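Local coordinates for protein CdiI toxin (Salmonella enterica subsp. enterica serovar Rubislaw str. ATCC 10717, PDB 4ZQU) that neutralises its cognate CdiA toxin as the immunity protein of a contact-dependent growth inhibition system, protecting the cell that makes it, at residues E96-L101 and R111-D116; I129-T134 and A166-A171. All blocks are in the same frame, centred on the assembly; numbering follows the deposited sequence.

Contact 1: E96-L101 and R111-D116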
loop_
_atom_site.group_PDB
_atom_site.type_symbol
_atom_site.label_atom_id
_atom_site.label_comp_id
_atom_site.label_asym_id
_atom_site.label_seq_id
_atom_site.Cartn_x
_atom_site.Cartn_y
_atom_site.Cartn_z
ATOM N N GLU B 96 -1.083 -3.743 -17.363
ATOM C CA GLU B 96 -1.183 -4.969 -18.146
ATOM C C GLU B 96 -2.061 -5.991 -17.439
ATOM O O GLU B 96 -2.807 -6.734 -18.076
ATOM C CB GLU B 96 0.202 -5.554 -18.413
ATOM C CG GLU B 96 0.997 -4.767 -19.431
ATOM C CD GLU B 96 0.259 -4.630 -20.748
ATOM O OE1 GLU B 96 -0.437 -5.590 -21.147
ATOM O OE2 GLU B 96 0.370 -3.560 -21.383
ATOM N N TRP B 97 -1.966 -6.022 -16.115
ATOM C CA TRP B 97 -2.814 -6.885 -15.312
ATOM C C TRP B 97 -4.275 -6.511 -15.515
ATOM O O TRP B 97 -5.133 -7.380 -15.678
ATOM C CB TRP B 97 -2.434 -6.781 -13.835
ATOM C CG TRP B 97 -3.286 -7.609 -12.934
ATOM C CD1 TRP B 97 -3.072 -8.905 -12.568
ATOM C CD2 TRP B 97 -4.489 -7.198 -12.275
ATOM N NE1 TRP B 97 -4.070 -9.328 -11.722
ATOM C CE2 TRP B 97 -4.952 -8.299 -11.528
ATOM C CE3 TRP B 97 -5.222 -6.007 -12.245
ATOM C CZ2 TRP B 97 -6.115 -8.244 -10.758
ATOM C CZ3 TRP B 97 -6.378 -5.954 -11.481
ATOM C CH2 TRP B 97 -6.812 -7.065 -10.748
ATOM N N VAL B 98 -4.543 -5.208 -15.516
ATOM C CA VAL B 98 -5.890 -4.690 -15.718
ATOM C C VAL B 98 -6.377 -4.968 -17.134
ATOM O O VAL B 98 -7.503 -5.427 -17.330
ATOM C CB VAL B 98 -5.958 -3.171 -15.454
ATOM C CG1 VAL B 98 -7.315 -2.616 -15.866
ATOM C CG2 VAL B 98 -5.676 -2.868 -13.992
ATOM N N LYS B 99 -5.520 -4.693 -18.114
ATOM C CA LYS B 99 -5.882 -4.842 -19.519
ATOM C C LYS B 99 -6.237 -6.285 -19.866
ATOM O O LYS B 99 -7.212 -6.531 -20.573
ATOM C CB LYS B 99 -4.745 -4.351 -20.420
ATOM C CG LYS B 99 -5.068 -4.399 -21.908
ATOM C CD LYS B 99 -3.844 -4.102 -22.763
ATOM C CE LYS B 99 -3.295 -2.714 -22.482
ATOM N NZ LYS B 99 -2.018 -2.459 -23.204
ATOM N N LYS B 100 -5.451 -7.231 -19.360
ATOM C CA LYS B 100 -5.687 -8.648 -19.632
ATOM C C LYS B 100 -7.052 -9.119 -19.135
ATOM O O LYS B 100 -7.656 -10.015 -19.721
ATOM C CB LYS B 100 -4.589 -9.509 -19.001
ATOM C CG LYS B 100 -3.302 -9.561 -19.802
ATOM C CD LYS B 100 -2.394 -10.680 -19.315
ATOM C CE LYS B 100 -1.142 -10.790 -20.173
ATOM N NZ LYS B 100 -0.329 -9.542 -20.135
ATOM N N LEU B 101 -7.535 -8.515 -18.054
ATOM C CA LEU B 101 -8.816 -8.898 -17.475
ATOM C C LEU B 101 -9.988 -8.305 -18.257
ATOM O O LEU B 101 -11.019 -8.956 -18.434
ATOM C CB LEU B 101 -8.888 -8.465 -16.009
ATOM C CG LEU B 101 -7.921 -9.150 -15.037
ATOM C CD1 LEU B 101 -8.125 -8.607 -13.636
ATOM C CD2 LEU B 101 -8.091 -10.664 -15.053
ATOM N N ARG B 111 -14.232 0.974 -15.467
ATOM C CA ARG B 111 -15.160 1.250 -14.380
ATOM C C ARG B 111 -16.109 0.088 -14.098
ATOM O O ARG B 111 -16.556 -0.072 -12.967
ATOM C CB ARG B 111 -15.955 2.527 -14.662
ATOM C CG ARG B 111 -15.096 3.732 -15.024
ATOM C CD ARG B 111 -15.932 5.006 -15.064
ATOM N NE ARG B 111 -17.176 4.865 -14.307
ATOM C CZ ARG B 111 -17.388 5.375 -13.096
ATOM N NH1 ARG B 111 -16.441 6.071 -12.480
ATOM N NH2 ARG B 111 -18.554 5.186 -12.493
ATOM N N ALA B 112 -16.406 -0.725 -15.110
ATOM C CA ALA B 112 -17.272 -1.887 -14.912
ATOM C C ALA B 112 -16.472 -3.073 -14.383
ATOM O O ALA B 112 -17.025 -3.961 -13.733
ATOM C CB ALA B 112 -17.985 -2.260 -16.206
ATOM N N LEU B 113 -15.174 -3.085 -14.671
ATOM C CA LEU B 113 -14.273 -4.110 -14.147
ATOM C C LEU B 113 -14.204 -4.055 -12.624
ATOM O O LEU B 113 -14.415 -5.058 -11.943
ATOM C CB LEU B 113 -12.868 -3.950 -14.737
ATOM C CG LEU B 113 -11.762 -4.828 -14.136
ATOM C CD1 LEU B 113 -12.019 -6.302 -14.402
ATOM C CD2 LEU B 113 -10.395 -4.424 -14.666
ATOM N N PHE B 114 -13.922 -2.867 -12.100
ATOM C CA PHE B 114 -13.691 -2.689 -10.674
ATOM C C PHE B 114 -14.965 -2.402 -9.888
ATOM O O PHE B 114 -14.962 -2.487 -8.662
ATOM C CB PHE B 114 -12.689 -1.556 -10.445
ATOM C CG PHE B 114 -11.322 -1.834 -11.000
ATOM C CD1 PHE B 114 -10.449 -2.678 -10.333
ATOM C CD2 PHE B 114 -10.907 -1.249 -12.187
ATOM C CE1 PHE B 114 -9.191 -2.937 -10.841
ATOM C CE2 PHE B 114 -9.649 -1.504 -12.701
ATOM C CZ PHE B 114 -8.791 -2.348 -12.027
ATOM N N LYS B 115 -16.043 -2.068 -10.592
ATOM C CA LYS B 115 -17.290 -1.635 -9.958
ATOM C C LYS B 115 -17.762 -2.573 -8.852
ATOM O O LYS B 115 -18.087 -2.131 -7.749
ATOM C CB LYS B 115 -18.399 -1.495 -11.001
ATOM C CG LYS B 115 -19.713 -0.990 -10.441
ATOM C CD LYS B 115 -20.708 -0.700 -11.547
ATOM C CE LYS B 115 -20.916 -1.921 -12.422
ATOM N NZ LYS B 115 -21.858 -1.649 -13.540
ATOM N N ASP B 116 -17.798 -3.867 -9.145
ATOM C CA ASP B 116 -18.288 -4.834 -8.172
ATOM C C ASP B 116 -17.164 -5.726 -7.659
ATOM O O ASP B 116 -17.370 -6.909 -7.393
ATOM C CB ASP B 116 -19.405 -5.680 -8.784
ATOM C CG ASP B 116 -20.636 -4.857 -9.113
ATOM O OD1 ASP B 116 -20.883 -3.860 -8.404
ATOM O OD2 ASP B 116 -21.349 -5.189 -10.085
#
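Leu-113 and Phe-114, neighbours on the short helix 110-115, meet Val-98 on the long helix 87-105: CG1 of the valine touches Leu-113 and also borders the Phe-114 ring, whose CZ is closest to CG2. Leu-113 holds CG anti to its backbone N (chi1 172°), which carries CD2 across to Val-98 CG1 at 3.8 Å. That same CD2 lies 3.5 Å above one face of the Phe-114 ring, toward its rim, so one methyl lies on the ring face and against the valine at once. A leucine suits this place because its fork can touch two neighbours at once: its other methyl, CD1, rests 4.1 Å from CB of Leu-101, one helical turn after Trp-97. Phe-114 comes in edge first. With Val-98 CG2 in its plane, 3.7 Å from CZ, the ring presents its rim rather than a face to the valine, whose two methyls, branching at CB close to the backbone, give the ring tip a short apolar surface to meet. The Trp-97 indole borders the same ring, its CZ3 standing 4.2 Å from Phe-114 CE1, which lies at the indole edge, near its plane; no stack forms. The contact is wholly apolar, with no hydrogen bond crossing it, and the polar end of the indole turns elsewhere: NE1 bonds to OD1 of Asp-22. The helix segments run almost at right angles (95°), their axes 11.0 Å apart at closest approach. Tyr-94 and Met-102 of helix 87-105 extend the packing on Phe-114 and Leu-113, while Trp-97 and Leu-101 lean on strand 30-41, which places the long helix against that strand.

Contact 2: I129-T134 and A166-A171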
loop_
_atom_site.group_PDB
_atom_site.type_symbol
_atom_site.label_atom_id
_atom_site.label_comp_id
_atom_site.label_asym_id
_atom_site.label_seq_id
_atom_site.Cartn_x
_atom_site.Cartn_y
_atom_site.Cartn_z
ATOM N N ILE B 129 -1.634 -18.134 8.861
ATOM C CA ILE B 129 -2.093 -17.628 7.574
ATOM C C ILE B 129 -3.159 -16.560 7.800
ATOM O O ILE B 129 -4.219 -16.839 8.358
ATOM C CB ILE B 129 -2.668 -18.747 6.690
ATOM C CG1 ILE B 129 -1.623 -19.841 6.461
ATOM C CG2 ILE B 129 -3.155 -18.180 5.368
ATOM C CD1 ILE B 129 -2.159 -21.051 5.729
ATOM N N THR B 130 -2.876 -15.335 7.373
ATOM C CA THR B 130 -3.794 -14.228 7.607
ATOM C C THR B 130 -4.505 -13.790 6.329
ATOM O O THR B 130 -3.865 -13.399 5.350
ATOM C CB THR B 130 -3.066 -13.013 8.213
ATOM O OG1 THR B 130 -2.367 -13.416 9.397
ATOM C CG2 THR B 130 -4.061 -11.918 8.564
ATOM N N ILE B 131 -5.831 -13.860 6.351
ATOM C CA ILE B 131 -6.650 -13.402 5.238
ATOM C C ILE B 131 -7.408 -12.149 5.664
ATOM O O ILE B 131 -8.253 -12.196 6.563
ATOM C CB ILE B 131 -7.633 -14.492 4.766
ATOM C CG1 ILE B 131 -6.906 -15.833 4.622
ATOM C CG2 ILE B 131 -8.285 -14.088 3.453
ATOM C CD1 ILE B 131 -7.785 -16.960 4.128
ATOM N N SER B 132 -7.097 -11.028 5.020
ATOM C CA SER B 132 -7.587 -9.728 5.463
ATOM C C SER B 132 -8.540 -9.090 4.458
ATOM O O SER B 132 -8.163 -8.825 3.319
ATOM C CB SER B 132 -6.408 -8.789 5.732
ATOM O OG SER B 132 -6.847 -7.547 6.258
ATOM N N PRO B 133 -9.786 -8.833 4.884
ATOM C CA PRO B 133 -10.758 -8.153 4.024
ATOM C C PRO B 133 -10.460 -6.658 3.905
ATOM O O PRO B 133 -9.663 -6.121 4.678
ATOM C CB PRO B 133 -12.085 -8.400 4.741
ATOM C CG PRO B 133 -11.705 -8.507 6.181
ATOM C CD PRO B 133 -10.347 -9.156 6.208
ATOM N N THR B 134 -11.090 -5.997 2.938
ATOM C CA THR B 134 -10.877 -4.570 2.724
ATOM C C THR B 134 -12.194 -3.822 2.558
ATOM O O THR B 134 -13.251 -4.431 2.398
ATOM C CB THR B 134 -10.014 -4.296 1.474
ATOM O OG1 THR B 134 -10.662 -4.834 0.314
ATOM C CG2 THR B 134 -8.638 -4.921 1.619
ATOM N N ALA B 166 -12.018 -22.105 2.253
ATOM C CA ALA B 166 -13.193 -21.776 3.053
ATOM C C ALA B 166 -12.990 -20.480 3.832
ATOM O O ALA B 166 -13.900 -19.656 3.934
ATOM C CB ALA B 166 -13.520 -22.916 4.003
ATOM N N GLY B 167 -11.793 -20.308 4.383
ATOM C CA GLY B 167 -11.463 -19.103 5.118
ATOM C C GLY B 167 -11.460 -17.879 4.224
ATOM O O GLY B 167 -11.818 -16.781 4.651
ATOM N N LEU B 168 -11.058 -18.075 2.973
ATOM C CA LEU B 168 -11.017 -16.989 2.004
ATOM C C LEU B 168 -12.417 -16.461 1.718
ATOM O O LEU B 168 -12.629 -15.252 1.640
ATOM C CB LEU B 168 -10.349 -17.453 0.708
ATOM C CG LEU B 168 -10.212 -16.419 -0.411
ATOM C CD1 LEU B 168 -9.586 -15.136 0.109
ATOM C CD2 LEU B 168 -9.385 -16.990 -1.547
ATOM N N ARG B 169 -13.372 -17.373 1.571
ATOM C CA ARG B 169 -14.752 -16.982 1.312
ATOM C C ARG B 169 -15.355 -16.274 2.519
ATOM O O ARG B 169 -16.199 -15.390 2.374
ATOM C CB ARG B 169 -15.589 -18.200 0.932
ATOM C CG ARG B 169 -15.110 -18.865 -0.342
ATOM C CD ARG B 169 -16.244 -19.021 -1.331
ATOM N NE ARG B 169 -15.786 -19.561 -2.606
ATOM C CZ ARG B 169 -16.543 -19.635 -3.695
ATOM N NH1 ARG B 169 -17.797 -19.201 -3.659
ATOM N NH2 ARG B 169 -16.050 -20.137 -4.819
ATOM N N LEU B 170 -14.907 -16.662 3.709
ATOM C CA LEU B 170 -15.336 -16.007 4.934
ATOM C C LEU B 170 -14.852 -14.563 4.954
ATOM O O LEU B 170 -15.553 -13.670 5.424
ATOM C CB LEU B 170 -14.819 -16.758 6.161
ATOM C CG LEU B 170 -15.079 -16.103 7.519
ATOM C CD1 LEU B 170 -16.567 -15.872 7.733
ATOM C CD2 LEU B 170 -14.498 -16.947 8.639
ATOM N N ALA B 171 -13.653 -14.339 4.433
ATOM C CA ALA B 171 -13.092 -12.997 4.377
ATOM C C ALA B 171 -13.756 -12.178 3.276
ATOM O O ALA B 171 -13.926 -10.967 3.412
ATOM C CB ALA B 171 -11.596 -13.057 4.165
#
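Ile-131 sets its CD1 methyl on one face of the peptide plane joining Gly-167 to Leu-168, 3.6 Å from Leu-168 N. At the puckered ring of Pro-133, Ala-171 O comes obliquely at the CB corner, 3.4 Å from CB. Glycine leaves the helix backbone bare where the isoleucine tip lands, and alanine, with a single methyl, lets the strand lie close at the next turn. The branch of Ile-131 does the remaining work: CG2, anti to the backbone N, is wedged 3.5 Å from Ala-171 CB and 3.7 Å from CD1 of Leu-168, a side chain that crosses the isoleucine at about a right angle. Leu-168 then continues to Leu-50 and Val-54 of helix 47-59 and to Ile-122 of strand 118-124, joining this patch to a wider apolar core. Ser-132, between the two inward residues, points away from the helix and bonds through OG to Asn-152, and Lys-70 of the CdiA-CT toxin chain donates a hydrogen bond to Pro-133 O, so the strand also meets the toxin. Strand and helix segments run nearly alike, 24° apart, with axes 8.1 Å from each other. Through small and branched residues, a helix is thus packed nearly along the strands on one face of an antiparallel sheet, as in alpha+beta folds.

Overall arrangement
Contact 1 and contact 2 are separate pieces of packing, their centres 22 Å apart and their nearest atoms about 10 Å apart, and they follow one another along the chain. One connection between them is strand 118-124: it starts just after helix 110-115 of contact 1 and pairs antiparallel with strand 129-138, which carries one side of contact 2. Contact 2 lies nearer the middle of the molecule, 11 Å from the chain's centre against 16 Å for contact 1. They also differ in their relation to the partner: the CdiA-CT toxin reaches the strand of contact 2 through its Lys-70, whereas it touches neither segment of contact 1.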